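PDB 2YIK: endoglucanase from Clostridium thermocellum, which probably hydrolyses internal beta-1,4-glucosidic bonds of cellulose, as a family 9 glycoside hydrolase. Local coordinates for residues M48-A53 / Y469-A474. Residues are numbered along the deposited sequence; the frame is centred on the assembly and turned at random.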
loop_
_atom_site.group_PDB
_atom_site.type_symbol
_atom_site.label_atom_id
_atom_site.label_comp_id
_atom_site.label_asym_id
_atom_site.label_seq_id
_atom_site.Cartn_x
_atom_site.Cartn_y
_atom_site.Cartn_z
ATOM N N MET A 48 7.948 2.833 9.591
ATOM C CA MET A 48 7.197 3.953 9.030
ATOM C C MET A 48 8.032 5.110 8.515
ATOM O O MET A 48 7.561 5.895 7.689
ATOM C CB MET A 48 6.165 4.462 10.040
ATOM C CG MET A 48 5.021 3.487 10.230
ATOM S SD MET A 48 3.811 3.932 11.489
ATOM C CE MET A 48 4.562 3.255 12.912
ATOM N N PHE A 49 9.270 5.219 8.978
ATOM C CA PHE A 49 10.120 6.316 8.537
ATOM C C PHE A 49 10.415 6.328 7.051
ATOM O O PHE A 49 10.810 7.358 6.513
ATOM C CB PHE A 49 11.413 6.338 9.347
ATOM C CG PHE A 49 11.243 6.965 10.690
ATOM C CD1 PHE A 49 11.395 8.341 10.858
ATOM C CD2 PHE A 49 10.858 6.194 11.777
ATOM C CE1 PHE A 49 11.153 8.935 12.097
ATOM C CE2 PHE A 49 10.616 6.771 13.009
ATOM C CZ PHE A 49 10.766 8.146 13.174
ATOM N N PHE A 50 10.217 5.198 6.380
ATOM C CA PHE A 50 10.452 5.175 4.944
ATOM C C PHE A 50 9.427 6.086 4.295
ATOM O O PHE A 50 9.708 6.745 3.300
ATOM C CB PHE A 50 10.285 3.777 4.346
ATOM C CG PHE A 50 10.401 3.771 2.843
ATOM C CD1 PHE A 50 11.638 3.921 2.229
ATOM C CD2 PHE A 50 9.266 3.652 2.041
ATOM C CE1 PHE A 50 11.739 3.997 0.844
ATOM C CE2 PHE A 50 9.356 3.727 0.660
ATOM C CZ PHE A 50 10.596 3.882 0.056
ATOM N N TYR A 51 8.232 6.125 4.864
ATOM C CA TYR A 51 7.191 6.959 4.301
ATOM C C TYR A 51 7.538 8.433 4.455
ATOM O O TYR A 51 7.285 9.224 3.547
ATOM C CB TYR A 51 5.848 6.593 4.931
ATOM C CG TYR A 51 5.429 5.206 4.497
ATOM C CD1 TYR A 51 5.064 4.954 3.171
ATOM C CD2 TYR A 51 5.498 4.125 5.378
ATOM C CE1 TYR A 51 4.786 3.657 2.731
ATOM C CE2 TYR A 51 5.225 2.826 4.950
ATOM C CZ TYR A 51 4.874 2.596 3.624
ATOM O OH TYR A 51 4.652 1.311 3.185
ATOM N N ASP A 52 8.148 8.799 5.578
ATOM C CA ASP A 52 8.544 10.189 5.774
ATOM C C ASP A 52 9.558 10.579 4.704
ATOM O O ASP A 52 9.574 11.721 4.239
ATOM C CB ASP A 52 9.177 10.396 7.152
ATOM C CG ASP A 52 8.216 10.114 8.284
ATOM O OD1 ASP A 52 7.663 8.994 8.320
ATOM O OD2 ASP A 52 8.017 11.010 9.137
ATOM N N ALA A 53 10.399 9.625 4.311
ATOM C CA ALA A 53 11.425 9.881 3.308
ATOM C C ALA A 53 10.862 10.049 1.907
ATOM O O ALA A 53 11.532 10.602 1.035
ATOM C CB ALA A 53 12.461 8.760 3.321
ATOM N N TYR A 469 22.365 10.580 3.889
ATOM C CA TYR A 469 21.342 10.364 4.913
ATOM C C TYR A 469 20.926 8.904 5.057
ATOM O O TYR A 469 20.908 8.150 4.088
ATOM C CB TYR A 469 20.111 11.204 4.581
ATOM C CG TYR A 469 20.447 12.641 4.285
ATOM C CD1 TYR A 469 20.859 13.504 5.298
ATOM C CD2 TYR A 469 20.377 13.134 2.983
ATOM C CE1 TYR A 469 21.194 14.831 5.019
ATOM C CE2 TYR A 469 20.712 14.452 2.693
ATOM C CZ TYR A 469 21.118 15.295 3.713
ATOM O OH TYR A 469 21.449 16.603 3.420
ATOM N N VAL A 470 20.581 8.521 6.280
ATOM C CA VAL A 470 20.161 7.155 6.571
ATOM C C VAL A 470 18.651 6.997 6.377
ATOM O O VAL A 470 17.855 7.625 7.080
ATOM C CB VAL A 470 20.523 6.763 8.022
ATOM C CG1 VAL A 470 20.120 5.319 8.292
ATOM C CG2 VAL A 470 22.027 6.951 8.255
ATOM N N LEU A 471 18.278 6.157 5.415
ATOM C CA LEU A 471 16.875 5.885 5.092
ATOM C C LEU A 471 16.302 4.889 6.102
ATOM O O LEU A 471 15.979 3.753 5.754
ATOM C CB LEU A 471 16.790 5.306 3.674
ATOM C CG LEU A 471 15.448 5.078 2.970
ATOM C CD1 LEU A 471 14.783 6.422 2.649
ATOM C CD2 LEU A 471 15.695 4.287 1.683
ATOM N N TYR A 472 16.169 5.326 7.352
ATOM C CA TYR A 472 15.659 4.480 8.433
ATOM C C TYR A 472 14.377 3.724 8.116
ATOM O O TYR A 472 13.422 4.302 7.595
ATOM C CB TYR A 472 15.421 5.321 9.693
ATOM C CG TYR A 472 16.676 5.780 10.393
ATOM C CD1 TYR A 472 17.455 4.880 11.120
ATOM C CD2 TYR A 472 17.095 7.109 10.315
ATOM C CE1 TYR A 472 18.618 5.286 11.755
ATOM C CE2 TYR A 472 18.267 7.534 10.945
ATOM C CZ TYR A 472 19.022 6.616 11.666
ATOM O OH TYR A 472 20.166 7.026 12.316
ATOM N N GLY A 473 14.373 2.427 8.429
ATOM C CA GLY A 473 13.193 1.604 8.236
ATOM C C GLY A 473 12.852 1.056 6.870
ATOM O O GLY A 473 11.881 0.312 6.733
ATOM N N ALA A 474 13.627 1.412 5.854
ATOM C CA ALA A 474 13.355 0.908 4.514
ATOM C C ALA A 474 13.693 -0.583 4.421
ATOM O O ALA A 474 14.754 -1.015 4.875
ATOM C CB ALA A 474 14.165 1.687 3.486
HETATM O O HOH W 1 13.713 6.659 6.009
#
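Phe-50 and Ala-53, on the short helix 49-54 of the family 9 catalytic domain, an (alpha/alpha)6 barrel, pack against Leu-471 and Ala-474, the two ends of a type II beta turn in the loop before helix 499-516. Across the pair the contact is apolar, with one bridging water and no direct hydrogen bond. The Phe-50 ring, its CG anti to the backbone N (chi1 175°), offers one ortho corner to the turn: CD1 lies 3.6 Å from Ala-474 CB and 4.0 Å from Leu-471 CD1, both methyls reaching the ring obliquely. Leu-471 also has CG anti to its backbone N (chi1 -172°), and both its methyls reach the Phe-50 ring. CD2 touches Phe-50 CE1 at 4.1 Å, while CD1 goes on to press on Ala-53 CB at 3.4 Å, tighter than a usual carbon-carbon contact. Val-497 and Asn-502 also touch the side chain of Phe-50. Leu-471 rests on His-452, and the Leu-471 side chain is about 8 Å from that of His-451, the predicted active-site residue. Phe-49 meets the turn through its CB, 4.1 Å from Tyr-472 CB; its ring leads away to an edge-to-face contact with His-153. The Tyr-472 ring likewise leads away from the helix, with Val-470 CG1 over the centre of one face. Gly-473 takes the turn's third position, where glycine readily adopts the required positive phi (80°). The bridging water donates weakly to Phe-49 O and, at 2.9 Å, to Tyr-472 O, the same carbonyl oxygen that lies 3.4 Å from Phe-49 CB.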